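Local atomic coordinates of nickel-dependent hydrogenase large subunit (Allochromatium vinosum, PDB entry 3MYR), a protein that catalyses the reversible oxidation of molecular hydrogen at a nickel-iron centre, as the large subunit of a membrane-bound heterodimer, and probably recycles hydrogen released by nitrogenase. Residues R39-E42 and T43-G47; D52-F56 and V57-C61; R74-E77 and D78-I82; L84-N87 and A88-R92; I543-L546 and R547-S551. All blocks are in the same frame, centred on the assembly; numbering follows the deposited sequence.

Interaction 1 (R39-E42 and T43-G47); sequences RGIE and TILKG. With MG (magnesium ion), chain O.
Gly40 and Ile44 are joined by the first sound bond of the short helix 41-44, Ile44 N to Gly40 O at 3.1 Å and in the carbonyl plane. Gly40 is the N-cap residue, with positive phi, and its carbonyl oxygen also takes a weak bond from Thr43 N. One residue on, Leu45 N reaches Ile41 O at 3.1 Å and, more weakly, Glu42 O. This single helical turn carries a magnesium ligand of the [NiFe] hydrogenase large subunit. Ile44 CD1 lies 3.9 Å from Arg39 O, over the cap, while the CG of Leu45 rests on the carbonyl oxygen of Ile41. Their packing goes outward as well: Leu45 meets Ala53, Phe56 and Val57 of helix 53-58, and Ile44 meets Ala122 of the small subunit. Ile41 CD1 sits over the centre of one face of the Arg39 guanidinium, whose nitrogens bond to the carbonyls of Arg59 and Ile60. Glu42, extended beyond CG, sends its carboxylate to the magnesium ion that His561 and Ala506 also bind. Its two oxygens divide the work: OE2 is 2.0 Å from the metal, whereas OE1 accepts a hydrogen bond from Thr350 and another, of 2.6 Å, from a water molecule that is itself a magnesium ligand.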
loop_
_atom_site.group_PDB
_atom_site.type_symbol
_atom_site.label_atom_id
_atom_site.label_comp_id
_atom_site.label_asym_id
_atom_site.label_seq_id
_atom_site.Cartn_x
_atom_site.Cartn_y
_atom_site.Cartn_z
ATOM N N ARG B 39 -11.332 2.312 -10.064
ATOM C CA ARG B 39 -10.612 3.096 -11.087
ATOM C C ARG B 39 -10.585 2.440 -12.493
ATOM O O ARG B 39 -10.568 3.151 -13.520
ATOM C CB ARG B 39 -9.184 3.454 -10.628
ATOM C CG ARG B 39 -9.198 4.392 -9.425
ATOM C CD ARG B 39 -7.893 4.457 -8.638
ATOM N NE ARG B 39 -7.579 3.138 -8.084
ATOM C CZ ARG B 39 -6.364 2.746 -7.693
ATOM N NH1 ARG B 39 -5.308 3.562 -7.848
ATOM N NH2 ARG B 39 -6.198 1.489 -7.254
ATOM N N GLY B 40 -10.531 1.104 -12.528
ATOM C CA GLY B 40 -10.614 0.327 -13.787
ATOM C C GLY B 40 -9.253 0.401 -14.490
ATOM O O GLY B 40 -9.154 0.517 -15.716
ATOM N N ILE B 41 -8.202 0.205 -13.718
ATOM C CA ILE B 41 -6.864 0.185 -14.258
ATOM C C ILE B 41 -6.660 -0.927 -15.320
ATOM O O ILE B 41 -5.903 -0.766 -16.297
ATOM C CB ILE B 41 -5.843 0.102 -13.093
ATOM C CG1 ILE B 41 -5.970 1.399 -12.277
ATOM C CG2 ILE B 41 -4.343 -0.143 -13.677
ATOM C CD1 ILE B 41 -5.239 1.385 -10.908
ATOM N N GLU B 42 -7.346 -2.049 -15.159
ATOM C CA GLU B 42 -7.199 -3.112 -16.162
ATOM C C GLU B 42 -7.606 -2.626 -17.554
ATOM O O GLU B 42 -6.957 -2.935 -18.561
ATOM C CB GLU B 42 -7.968 -4.376 -15.728
ATOM C CG GLU B 42 -7.317 -5.125 -14.518
ATOM C CD GLU B 42 -8.351 -5.932 -13.703
ATOM O OE1 GLU B 42 -9.549 -5.530 -13.790
ATOM O OE2 GLU B 42 -7.976 -6.904 -12.945
ATOM N N THR B 43 -8.658 -1.824 -17.584
ATOM C CA THR B 43 -9.200 -1.278 -18.818
ATOM C C THR B 43 -8.262 -0.224 -19.359
ATOM O O THR B 43 -7.981 -0.206 -20.567
ATOM C CB THR B 43 -10.548 -0.657 -18.485
ATOM O OG1 THR B 43 -11.430 -1.724 -18.099
ATOM C CG2 THR B 43 -11.159 0.110 -19.689
ATOM N N ILE B 44 -7.678 0.570 -18.455
ATOM C CA ILE B 44 -6.680 1.587 -18.861
ATOM C C ILE B 44 -5.485 1.000 -19.604
ATOM O O ILE B 44 -5.025 1.548 -20.637
ATOM C CB ILE B 44 -6.303 2.463 -17.672
ATOM C CG1 ILE B 44 -7.544 3.318 -17.316
ATOM C CG2 ILE B 44 -5.044 3.423 -17.993
ATOM C CD1 ILE B 44 -7.502 3.936 -15.867
ATOM N N LEU B 45 -5.064 -0.193 -19.200
ATOM C CA LEU B 45 -3.908 -0.837 -19.857
ATOM C C LEU B 45 -4.090 -1.323 -21.255
ATOM O O LEU B 45 -3.079 -1.593 -21.891
ATOM C CB LEU B 45 -3.460 -2.074 -19.061
ATOM C CG LEU B 45 -2.850 -1.780 -17.714
ATOM C CD1 LEU B 45 -2.974 -2.995 -16.797
ATOM C CD2 LEU B 45 -1.348 -1.218 -17.902
ATOM N N LYS B 46 -5.329 -1.679 -21.659
ATOM C CA LYS B 46 -5.515 -2.318 -22.954
ATOM C C LYS B 46 -4.851 -1.473 -24.044
ATOM O O LYS B 46 -5.037 -0.265 -24.057
ATOM C CB LYS B 46 -7.021 -2.461 -23.326
ATOM C CG LYS B 46 -7.773 -3.432 -22.393
ATOM C CD LYS B 46 -8.738 -4.402 -23.116
ATOM C CE LYS B 46 -9.180 -5.530 -22.112
ATOM N NZ LYS B 46 -9.364 -6.928 -22.720
ATOM N N GLY B 47 -4.129 -2.111 -24.972
ATOM C CA GLY B 47 -3.567 -1.402 -26.122
ATOM C C GLY B 47 -2.192 -0.844 -25.838
ATOM O O GLY B 47 -1.517 -0.443 -26.754
HETATM MG MG MG O . -8.792 -7.674 -11.289
HETATM O O HOH W 1 -10.650 -6.727 -11.796
HETATM O O HOH W 2 -9.348 -9.259 -12.483
HETATM O O HOH W 3 -9.764 -8.550 -9.657
#

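Interaction 2 (D52-F56 and V57-C61); sequences DAWAF and VQRIC
Ala53 O receives Val57 N at 2.9 Å, with an N-H...O angle of 169°, and Trp54 O receives Gln58 N at the same length but less straight. These two bonds close the turns of helix 53-58, which leads into Cys61, a nickel ligand in the active-site pocket of the [NiFe] hydrogenase. Towards its end the helix yields to shorter links, among them a weak bond from Arg59 N to Phe56 O. The carbonyl of Ala55 is met instead by a side chain: Arg59 NH1 donates to Ala55 O at 3.2 Å, in the carbonyl plane and on a lone pair, although the oxygen stands 30° out of the guanidinium plane. A bend at chi2 (64°) folds the arginine back along the helix and brings its CD within 3.4 Å of Ala55 O. Trp54 and Gln58 run side by side in the same direction, with the end of the glutamine at the edge of the indole. CB of Ala55 covers part of one indole face, near the rim. Trp54 NE1 bonds to Tyr262 of the small subunit, and Arg59 NH2 to the carbonyl of Cys147 of that subunit. Arg59 thus ties a helix carbonyl to the partner chain while touching an iron-sulfur cluster, and its positive charge probably influences the electrostatic surroundings of that cluster.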
loop_
_atom_site.group_PDB
_atom_site.type_symbol
_atom_site.label_atom_id
_atom_site.label_comp_id
_atom_site.label_asym_id
_atom_site.label_seq_id
_atom_site.Cartn_x
_atom_site.Cartn_y
_atom_site.Cartn_z
ATOM N N ASP B 52 5.631 -1.062 -20.391
ATOM C CA ASP B 52 5.171 0.082 -19.527
ATOM C C ASP B 52 4.206 -0.382 -18.415
ATOM O O ASP B 52 3.907 0.413 -17.518
ATOM C CB ASP B 52 4.350 1.116 -20.340
ATOM C CG ASP B 52 5.160 1.857 -21.428
ATOM O OD1 ASP B 52 6.343 1.544 -21.612
ATOM O OD2 ASP B 52 4.569 2.753 -22.114
ATOM N N ALA B 53 3.590 -1.571 -18.548
ATOM C CA ALA B 53 2.529 -1.963 -17.626
ATOM C C ALA B 53 2.925 -1.765 -16.133
ATOM O O ALA B 53 2.123 -1.261 -15.348
ATOM C CB ALA B 53 2.053 -3.394 -17.901
ATOM N N TRP B 54 4.149 -2.123 -15.762
ATOM C CA TRP B 54 4.528 -2.128 -14.373
ATOM C C TRP B 54 4.300 -0.767 -13.762
ATOM O O TRP B 54 3.934 -0.697 -12.583
ATOM C CB TRP B 54 5.950 -2.600 -14.092
ATOM C CG TRP B 54 6.952 -1.593 -14.587
ATOM C CD1 TRP B 54 7.578 -1.594 -15.823
ATOM C CD2 TRP B 54 7.434 -0.430 -13.908
ATOM N NE1 TRP B 54 8.387 -0.510 -15.943
ATOM C CE2 TRP B 54 8.333 0.229 -14.802
ATOM C CE3 TRP B 54 7.146 0.172 -12.657
ATOM C CZ2 TRP B 54 8.990 1.451 -14.476
ATOM C CZ3 TRP B 54 7.811 1.410 -12.330
ATOM C CH2 TRP B 54 8.693 2.028 -13.240
ATOM N N ALA B 55 4.579 0.301 -14.514
ATOM C CA ALA B 55 4.459 1.673 -13.976
ATOM C C ALA B 55 3.012 2.073 -13.734
ATOM O O ALA B 55 2.722 2.731 -12.739
ATOM C CB ALA B 55 5.103 2.688 -14.939
ATOM N N PHE B 56 2.093 1.630 -14.618
ATOM C CA PHE B 56 0.638 1.779 -14.361
ATOM C C PHE B 56 0.168 0.946 -13.175
ATOM O O PHE B 56 -0.516 1.460 -12.277
ATOM C CB PHE B 56 -0.199 1.358 -15.599
ATOM C CG PHE B 56 -0.078 2.287 -16.772
ATOM C CD1 PHE B 56 1.095 2.295 -17.574
ATOM C CD2 PHE B 56 -1.144 3.163 -17.096
ATOM C CE1 PHE B 56 1.237 3.173 -18.638
ATOM C CE2 PHE B 56 -1.041 4.070 -18.208
ATOM C CZ PHE B 56 0.159 4.075 -19.000
ATOM N N VAL B 57 0.458 -0.358 -13.155
ATOM C CA VAL B 57 -0.160 -1.170 -12.101
ATOM C C VAL B 57 0.541 -1.006 -10.736
ATOM O O VAL B 57 -0.051 -1.244 -9.690
ATOM C CB VAL B 57 -0.258 -2.649 -12.458
ATOM C CG1 VAL B 57 -1.142 -2.785 -13.681
ATOM C CG2 VAL B 57 1.153 -3.237 -12.792
ATOM N N GLN B 58 1.765 -0.516 -10.720
ATOM C CA GLN B 58 2.285 -0.152 -9.434
ATOM C C GLN B 58 1.368 0.843 -8.709
ATOM O O GLN B 58 1.213 0.775 -7.468
ATOM C CB GLN B 58 3.704 0.400 -9.529
ATOM C CG GLN B 58 4.287 0.541 -8.089
ATOM C CD GLN B 58 5.775 0.875 -8.038
ATOM O OE1 GLN B 58 6.334 1.595 -8.904
ATOM N NE2 GLN B 58 6.407 0.404 -6.992
ATOM N N ARG B 59 0.784 1.765 -9.473
ATOM C CA ARG B 59 -0.138 2.778 -8.945
ATOM C C ARG B 59 -1.526 2.217 -8.621
ATOM O O ARG B 59 -2.397 2.958 -8.181
ATOM C CB ARG B 59 -0.239 3.999 -9.895
ATOM C CG ARG B 59 0.876 5.042 -9.618
ATOM C CD ARG B 59 2.325 4.485 -9.888
ATOM N NE ARG B 59 3.276 5.595 -9.976
ATOM C CZ ARG B 59 4.529 5.474 -10.399
ATOM N NH1 ARG B 59 4.914 4.330 -10.981
ATOM N NH2 ARG B 59 5.395 6.505 -10.272
ATOM N N ILE B 60 -1.712 0.913 -8.755
ATOM C CA ILE B 60 -2.828 0.291 -8.042
ATOM C C ILE B 60 -2.772 0.668 -6.567
ATOM O O ILE B 60 -3.805 0.897 -5.926
ATOM C CB ILE B 60 -2.816 -1.259 -8.239
ATOM C CG1 ILE B 60 -3.322 -1.508 -9.680
ATOM C CG2 ILE B 60 -3.717 -1.962 -7.149
ATOM C CD1 ILE B 60 -3.173 -3.072 -10.118
ATOM N N CYS B 61 -1.568 0.719 -5.994
ATOM C CA CYS B 61 -1.522 0.922 -4.551
ATOM C C CYS B 61 -0.174 1.364 -4.075
ATOM O O CYS B 61 0.820 0.794 -4.454
ATOM C CB CYS B 61 -1.975 -0.325 -3.781
ATOM S SG CYS B 61 -2.188 0.072 -2.002
#

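Interaction 3 (R74-E77 and D78-I82); sequences RAVE and DALRI
Glu77 O and Ile82 N form the bond that finishes this helix, 3.0 Å long with an N-H...O angle of 151°. The same oxygen takes a weak bond from Leu80 N, which is shared with Val76 O. Further back the regular pattern holds: Arg74 O accepts Asp78 N at 2.8 Å, and Ala75 O accepts Ala79 N at 2.9 Å. Helix 67-80 ends here in a Schellman motif: Arg81 takes positive phi, a weak bond from Arg81 N to Asp78 O lies inside the one from Ile82 N to Glu77 O, and the chain turns away toward the next helix. Across that turn the side chains of Glu77 and Ile82 cross at about a right angle, CG of the glutamate lying 4.1 Å from CB of the isoleucine. With its CG beside the backbone N (chi1 -73°) and an extended chain beyond, Glu77 carries its buried carboxylate away from the helix end; OE2 accepts Gly220 N and forms a salt bridge with Arg92 of helix 86-112. Arg74 is also satisfied at its tip, by a salt bridge to Asp286 and a hydrogen bond to Ile482 O, and Asp78 OD2 accepts Val480 N. On the apolar side, Val76 and Leu80 lie alongside each other and point the same way, with Val76 CG1 3.6 Å from Leu80 CD2. Val76 also packs on Ile494 of strand 488-497, and Leu80 on Trp473 and Ala477.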
loop_
_atom_site.group_PDB
_atom_site.type_symbol
_atom_site.label_atom_id
_atom_site.label_comp_id
_atom_site.label_asym_id
_atom_site.label_seq_id
_atom_site.Cartn_x
_atom_site.Cartn_y
_atom_site.Cartn_z
ATOM N N ARG B 74 7.331 -9.548 -13.857
ATOM C CA ARG B 74 7.354 -11.038 -13.865
ATOM C C ARG B 74 6.328 -11.623 -14.869
ATOM O O ARG B 74 6.586 -12.680 -15.464
ATOM C CB ARG B 74 7.019 -11.618 -12.495
ATOM C CG ARG B 74 8.187 -11.578 -11.513
ATOM C CD ARG B 74 7.795 -12.113 -10.136
ATOM N NE ARG B 74 8.929 -12.081 -9.189
ATOM C CZ ARG B 74 8.843 -12.421 -7.904
ATOM N NH1 ARG B 74 7.679 -12.795 -7.409
ATOM N NH2 ARG B 74 9.909 -12.340 -7.093
ATOM N N ALA B 75 5.181 -10.936 -15.049
ATOM C CA ALA B 75 4.152 -11.432 -15.980
ATOM C C ALA B 75 4.695 -11.341 -17.381
ATOM O O ALA B 75 4.544 -12.298 -18.190
ATOM C CB ALA B 75 2.815 -10.565 -15.868
ATOM N N VAL B 76 5.295 -10.186 -17.694
ATOM C CA VAL B 76 5.949 -9.998 -18.990
ATOM C C VAL B 76 7.135 -10.977 -19.245
ATOM O O VAL B 76 7.216 -11.600 -20.320
ATOM C CB VAL B 76 6.372 -8.543 -19.283
ATOM C CG1 VAL B 76 6.902 -8.466 -20.756
ATOM C CG2 VAL B 76 5.138 -7.566 -19.102
ATOM N N GLU B 77 7.997 -11.134 -18.237
ATOM C CA GLU B 77 9.076 -12.089 -18.294
ATOM C C GLU B 77 8.521 -13.525 -18.476
ATOM O O GLU B 77 9.063 -14.297 -19.270
ATOM C CB GLU B 77 9.896 -11.981 -17.009
ATOM C CG GLU B 77 10.768 -10.666 -16.983
ATOM C CD GLU B 77 11.045 -10.125 -15.588
ATOM O OE1 GLU B 77 10.805 -10.862 -14.569
ATOM O OE2 GLU B 77 11.562 -8.969 -15.539
ATOM N N ASP B 78 7.397 -13.841 -17.833
ATOM C CA ASP B 78 6.793 -15.168 -18.009
ATOM C C ASP B 78 6.292 -15.322 -19.446
ATOM O O ASP B 78 6.533 -16.366 -20.063
ATOM C CB ASP B 78 5.645 -15.398 -16.991
ATOM C CG ASP B 78 5.127 -16.826 -17.012
ATOM O OD1 ASP B 78 5.914 -17.702 -16.646
ATOM O OD2 ASP B 78 3.966 -17.115 -17.427
ATOM N N ALA B 79 5.582 -14.317 -19.968
ATOM C CA ALA B 79 4.993 -14.410 -21.307
ATOM C C ALA B 79 6.056 -14.623 -22.387
ATOM O O ALA B 79 5.839 -15.364 -23.390
ATOM C CB ALA B 79 4.186 -13.122 -21.602
ATOM N N LEU B 80 7.207 -14.006 -22.159
ATOM C CA LEU B 80 8.251 -13.819 -23.163
ATOM C C LEU B 80 9.419 -14.761 -22.913
ATOM O O LEU B 80 10.326 -14.900 -23.777
ATOM C CB LEU B 80 8.754 -12.408 -23.054
ATOM C CG LEU B 80 8.112 -11.392 -23.990
ATOM C CD1 LEU B 80 6.899 -11.771 -24.901
ATOM C CD2 LEU B 80 8.281 -9.943 -23.691
ATOM N N ARG B 81 9.379 -15.422 -21.754
ATOM C CA ARG B 81 10.463 -16.333 -21.233
ATOM C C ARG B 81 11.767 -15.620 -21.110
ATOM O O ARG B 81 12.772 -16.051 -21.655
ATOM C CB ARG B 81 10.660 -17.609 -22.100
ATOM C CG ARG B 81 9.354 -17.974 -22.778
ATOM C CD ARG B 81 8.663 -19.166 -22.226
ATOM N NE ARG B 81 8.679 -20.194 -23.284
ATOM C CZ ARG B 81 9.594 -21.179 -23.423
ATOM N NH1 ARG B 81 9.483 -22.061 -24.438
ATOM N NH2 ARG B 81 10.611 -21.320 -22.552
ATOM N N ILE B 82 11.768 -14.488 -20.435
ATOM C CA ILE B 82 13.032 -13.846 -20.209
ATOM C C ILE B 82 13.543 -14.392 -18.873
ATOM O O ILE B 82 12.826 -14.339 -17.893
ATOM C CB ILE B 82 12.772 -12.366 -20.107
ATOM C CG1 ILE B 82 12.203 -11.896 -21.431
ATOM C CG2 ILE B 82 14.029 -11.618 -19.660
ATOM C CD1 ILE B 82 11.614 -10.435 -21.384
#

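Interaction 4 (L84-N87 and A88-R92); sequences LPLN and AQLIR
Leu84 points from CB toward the first turn of the following helix and ends against Arg92. Its CG, set beside the backbone N (chi1 -73°), is 4.0 Å from Arg92 NH1. Beyond it the two methyl groups part: CD1 lies over one face of the guanidinium, offset toward the rim and 3.4 Å from NH1, while CD2 is 3.9 Å from Arg92 NH2. CD1 also touches Ala88 CB at 4.0 Å and the end of the Gln89 side chain. Leu84 thus precedes the N-terminus of helix 86-112 and folds back on its first two turns, with Pro85 as the N-cap residue. Pro85 O accepts Gln89 N at 3.2 Å and, weakly, Ala88 N; CD of the proline ring packs on Ala88 CB. Leu86 and Leu90, one turn apart, meet through CG and CD2 at 3.7 Å, and their backbones are joined by the bond from Leu90 N to Leu86 O. Arg92, extended from CG to NE, brings its buried charge to a salt bridge with Glu77 and a hydrogen bond with Gly221 O. Asn87 ND2 donates to the carbonyls of Asp459 and Lys461, in the loop after helix 426-456.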
loop_
_atom_site.group_PDB
_atom_site.type_symbol
_atom_site.label_atom_id
_atom_site.label_comp_id
_atom_site.label_asym_id
_atom_site.label_seq_id
_atom_site.Cartn_x
_atom_site.Cartn_y
_atom_site.Cartn_z
ATOM N N LEU B 84 16.098 -13.701 -15.680
ATOM C CA LEU B 84 16.827 -12.586 -15.087
ATOM C C LEU B 84 18.268 -12.974 -14.833
ATOM O O LEU B 84 18.512 -14.080 -14.372
ATOM C CB LEU B 84 16.262 -12.251 -13.710
ATOM C CG LEU B 84 14.932 -11.565 -13.539
ATOM C CD1 LEU B 84 14.859 -11.006 -12.092
ATOM C CD2 LEU B 84 14.759 -10.482 -14.559
ATOM N N PRO B 85 19.177 -11.990 -14.858
ATOM C CA PRO B 85 20.502 -12.220 -14.256
ATOM C C PRO B 85 20.418 -12.347 -12.740
ATOM O O PRO B 85 19.542 -11.734 -12.079
ATOM C CB PRO B 85 21.293 -10.942 -14.601
ATOM C CG PRO B 85 20.411 -10.134 -15.551
ATOM C CD PRO B 85 18.990 -10.610 -15.338
ATOM N N LEU B 86 21.367 -13.066 -12.151
ATOM C CA LEU B 86 21.303 -13.350 -10.702
ATOM C C LEU B 86 21.209 -12.027 -9.892
ATOM O O LEU B 86 20.453 -11.947 -8.917
ATOM C CB LEU B 86 22.526 -14.152 -10.254
ATOM C CG LEU B 86 22.591 -14.526 -8.770
ATOM C CD1 LEU B 86 21.324 -15.248 -8.268
ATOM C CD2 LEU B 86 23.812 -15.498 -8.581
ATOM N N ASN B 87 22.002 -11.017 -10.256
ATOM C CA ASN B 87 22.061 -9.816 -9.394
ATOM C C ASN B 87 20.685 -9.169 -9.414
ATOM O O ASN B 87 20.233 -8.638 -8.403
ATOM C CB ASN B 87 23.053 -8.789 -9.926
ATOM C CG ASN B 87 24.475 -9.219 -9.748
ATOM O OD1 ASN B 87 24.792 -9.966 -8.825
ATOM N ND2 ASN B 87 25.374 -8.754 -10.662
ATOM N N ALA B 88 19.984 -9.230 -10.558
ATOM C CA ALA B 88 18.657 -8.628 -10.591
ATOM C C ALA B 88 17.719 -9.368 -9.629
ATOM O O ALA B 88 16.856 -8.767 -8.953
ATOM C CB ALA B 88 18.089 -8.633 -12.034
ATOM N N GLN B 89 17.824 -10.687 -9.621
ATOM C CA GLN B 89 16.941 -11.486 -8.815
ATOM C C GLN B 89 17.193 -11.245 -7.323
ATOM O O GLN B 89 16.249 -11.090 -6.550
ATOM C CB GLN B 89 17.068 -12.991 -9.168
ATOM C CG GLN B 89 15.906 -13.806 -8.539
ATOM C CD GLN B 89 14.570 -13.673 -9.328
ATOM O OE1 GLN B 89 14.237 -14.523 -10.161
ATOM N NE2 GLN B 89 13.793 -12.663 -9.011
ATOM N N LEU B 90 18.461 -11.127 -6.927
ATOM C CA LEU B 90 18.829 -10.810 -5.537
ATOM C C LEU B 90 18.358 -9.437 -5.136
ATOM O O LEU B 90 17.880 -9.211 -4.003
ATOM C CB LEU B 90 20.334 -10.841 -5.349
ATOM C CG LEU B 90 20.976 -12.209 -5.013
ATOM C CD1 LEU B 90 20.158 -13.365 -4.528
ATOM C CD2 LEU B 90 22.172 -12.547 -5.728
ATOM N N ILE B 91 18.559 -8.479 -6.032
ATOM C CA ILE B 91 18.059 -7.140 -5.748
ATOM C C ILE B 91 16.518 -7.118 -5.591
ATOM O O ILE B 91 16.024 -6.510 -4.653
ATOM C CB ILE B 91 18.575 -6.098 -6.747
ATOM C CG1 ILE B 91 20.087 -5.902 -6.485
ATOM C CG2 ILE B 91 17.720 -4.708 -6.589
ATOM C CD1 ILE B 91 20.880 -5.179 -7.713
ATOM N N ARG B 92 15.792 -7.860 -6.448
ATOM C CA ARG B 92 14.377 -7.899 -6.296
ATOM C C ARG B 92 13.983 -8.535 -4.951
ATOM O O ARG B 92 13.107 -8.022 -4.300
ATOM C CB ARG B 92 13.659 -8.610 -7.442
ATOM C CG ARG B 92 13.511 -7.732 -8.722
ATOM C CD ARG B 92 12.893 -8.610 -9.902
ATOM N NE ARG B 92 12.803 -7.883 -11.167
ATOM C CZ ARG B 92 12.298 -8.403 -12.282
ATOM N NH1 ARG B 92 11.713 -9.632 -12.246
ATOM N NH2 ARG B 92 12.307 -7.678 -13.392
#

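Interaction 5 (I543-L546 and R547-S551); sequences IEIL and RTIHS
Ile545 O accepts Ile549 N at 2.8 Å with an N-H...O angle of 171°, and two further backbone bonds, Arg547 N to Ile543 O and His550 N to Leu546 O, repeat the spacing of four residues. Apolar contacts follow the same spacing. Ile545 CG2 and Ile549 CG1 approach to 4.0 Å with their side chains alongside, and Leu546 CB lies 3.7 Å from His550 CE1. The segments form helix 543-551, a buried helix shortly before Cys555 of the nickel-iron pocket. Ile549 faces Tyr526 and Leu530 of helix 525-531, while Leu546 reaches Ser49 of the small subunit. Polar side chains tie the helix to its surroundings: His550 NE2 donates to Thr11 O, its ND1 is hydrogen-bonded to the Asp115 carboxylate, and Arg547, whose extended chain passes Ile543 CG1, bonds to the carbonyls of Asp115 and Ala176. Within the segment 547-551, Ser551 OG donates to Thr548 O at 2.6 Å, on a lone pair in the carbonyl plane.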
loop_
_atom_site.group_PDB
_atom_site.type_symbol
_atom_site.label_atom_id
_atom_site.label_comp_id
_atom_site.label_asym_id
_atom_site.label_seq_id
_atom_site.Cartn_x
_atom_site.Cartn_y
_atom_site.Cartn_z
ATOM N N ILE B 543 -15.573 -1.725 17.877
ATOM C CA ILE B 543 -14.193 -2.103 17.960
ATOM C C ILE B 543 -13.969 -3.602 17.645
ATOM O O ILE B 543 -12.940 -3.962 17.131
ATOM C CB ILE B 543 -13.679 -1.719 19.323
ATOM C CG1 ILE B 543 -12.150 -1.797 19.405
ATOM C CG2 ILE B 543 -14.348 -2.556 20.385
ATOM C CD1 ILE B 543 -11.574 -0.967 20.598
ATOM N N GLU B 544 -14.972 -4.459 17.856
ATOM C CA GLU B 544 -14.737 -5.872 17.616
ATOM C C GLU B 544 -14.687 -6.158 16.134
ATOM O O GLU B 544 -13.991 -7.051 15.698
ATOM C CB GLU B 544 -15.831 -6.739 18.245
ATOM C CG GLU B 544 -15.999 -6.578 19.808
ATOM C CD GLU B 544 -17.003 -5.489 20.231
ATOM O OE1 GLU B 544 -17.539 -5.571 21.360
ATOM O OE2 GLU B 544 -17.263 -4.523 19.475
ATOM N N ILE B 545 -15.456 -5.423 15.347
ATOM C CA ILE B 545 -15.391 -5.569 13.900
ATOM C C ILE B 545 -13.999 -5.121 13.406
ATOM O O ILE B 545 -13.335 -5.838 12.637
ATOM C CB ILE B 545 -16.531 -4.773 13.235
ATOM C CG1 ILE B 545 -17.835 -5.563 13.372
ATOM C CG2 ILE B 545 -16.211 -4.509 11.724
ATOM C CD1 ILE B 545 -19.118 -4.769 12.821
ATOM N N LEU B 546 -13.548 -3.966 13.899
ATOM C CA LEU B 546 -12.310 -3.386 13.457
ATOM C C LEU B 546 -11.158 -4.330 13.787
ATOM O O LEU B 546 -10.270 -4.490 12.995
ATOM C CB LEU B 546 -12.087 -2.013 14.120
ATOM C CG LEU B 546 -13.138 -0.924 13.794
ATOM C CD1 LEU B 546 -12.734 0.394 14.478
ATOM C CD2 LEU B 546 -13.295 -0.706 12.321
ATOM N N ARG B 547 -11.141 -4.903 14.986
ATOM C CA ARG B 547 -9.996 -5.756 15.336
ATOM C C ARG B 547 -9.791 -6.855 14.308
ATOM O O ARG B 547 -8.677 -7.101 13.913
ATOM C CB ARG B 547 -10.220 -6.413 16.721
ATOM C CG ARG B 547 -9.900 -5.510 17.822
ATOM C CD ARG B 547 -10.292 -6.090 19.192
ATOM N NE ARG B 547 -9.925 -5.129 20.197
ATOM C CZ ARG B 547 -9.910 -5.330 21.506
ATOM N NH1 ARG B 547 -10.350 -6.464 22.037
ATOM N NH2 ARG B 547 -9.502 -4.349 22.284
ATOM N N THR B 548 -10.878 -7.508 13.889
ATOM C CA THR B 548 -10.817 -8.631 12.969
ATOM C C THR B 548 -10.602 -8.165 11.536
ATOM O O THR B 548 -9.671 -8.662 10.835
ATOM C CB THR B 548 -12.054 -9.522 13.101
ATOM O OG1 THR B 548 -11.970 -10.246 14.332
ATOM C CG2 THR B 548 -12.163 -10.584 11.951
ATOM N N ILE B 549 -11.326 -7.127 11.138
ATOM C CA ILE B 549 -11.123 -6.624 9.753
ATOM C C ILE B 549 -9.644 -6.142 9.609
ATOM O O ILE B 549 -8.975 -6.498 8.665
ATOM C CB ILE B 549 -12.182 -5.536 9.361
ATOM C CG1 ILE B 549 -13.602 -6.138 9.166
ATOM C CG2 ILE B 549 -11.790 -4.756 8.098
ATOM C CD1 ILE B 549 -13.710 -7.321 8.240
ATOM N N HIS B 550 -9.133 -5.387 10.582
ATOM C CA HIS B 550 -7.764 -4.844 10.477
ATOM C C HIS B 550 -6.746 -5.985 10.498
ATOM O O HIS B 550 -5.678 -5.882 9.896
ATOM C CB HIS B 550 -7.457 -3.884 11.623
ATOM C CG HIS B 550 -8.157 -2.566 11.514
ATOM N ND1 HIS B 550 -8.620 -1.874 12.618
ATOM C CD2 HIS B 550 -8.413 -1.776 10.440
ATOM C CE1 HIS B 550 -9.133 -0.719 12.222
ATOM N NE2 HIS B 550 -9.024 -0.637 10.908
ATOM N N SER B 551 -7.078 -7.109 11.142
ATOM C CA SER B 551 -6.103 -8.206 11.172
ATOM C C SER B 551 -5.805 -8.748 9.774
ATOM O O SER B 551 -4.785 -9.387 9.605
ATOM C CB SER B 551 -6.543 -9.371 12.089
ATOM O OG SER B 551 -7.664 -10.100 11.547
#

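Overall arrangement
Interactions 1 and 2 touch and carry the metal ligands, helices 41-44 and 53-58 packing on each other. Interactions 3 and 4 form a second pair, the end of one helix and the start of the next, linked by a buried salt bridge between Glu77 and Arg92. Interaction 5 lies apart, its centre about 30 Å or more from the others. The chemistry changes with place: magnesium coordination in 1, an arginine on a helix carbonyl near an iron-sulfur cluster in 2, capped helix ends in 3 and 4, regular four-residue helix bonds in 5. Interactions 2 and 5 are wholly buried, whereas 1 and 3 reach the surface at Lys46 and Arg81. The small subunit meets 1, 2 and 5 but neither 3 nor 4.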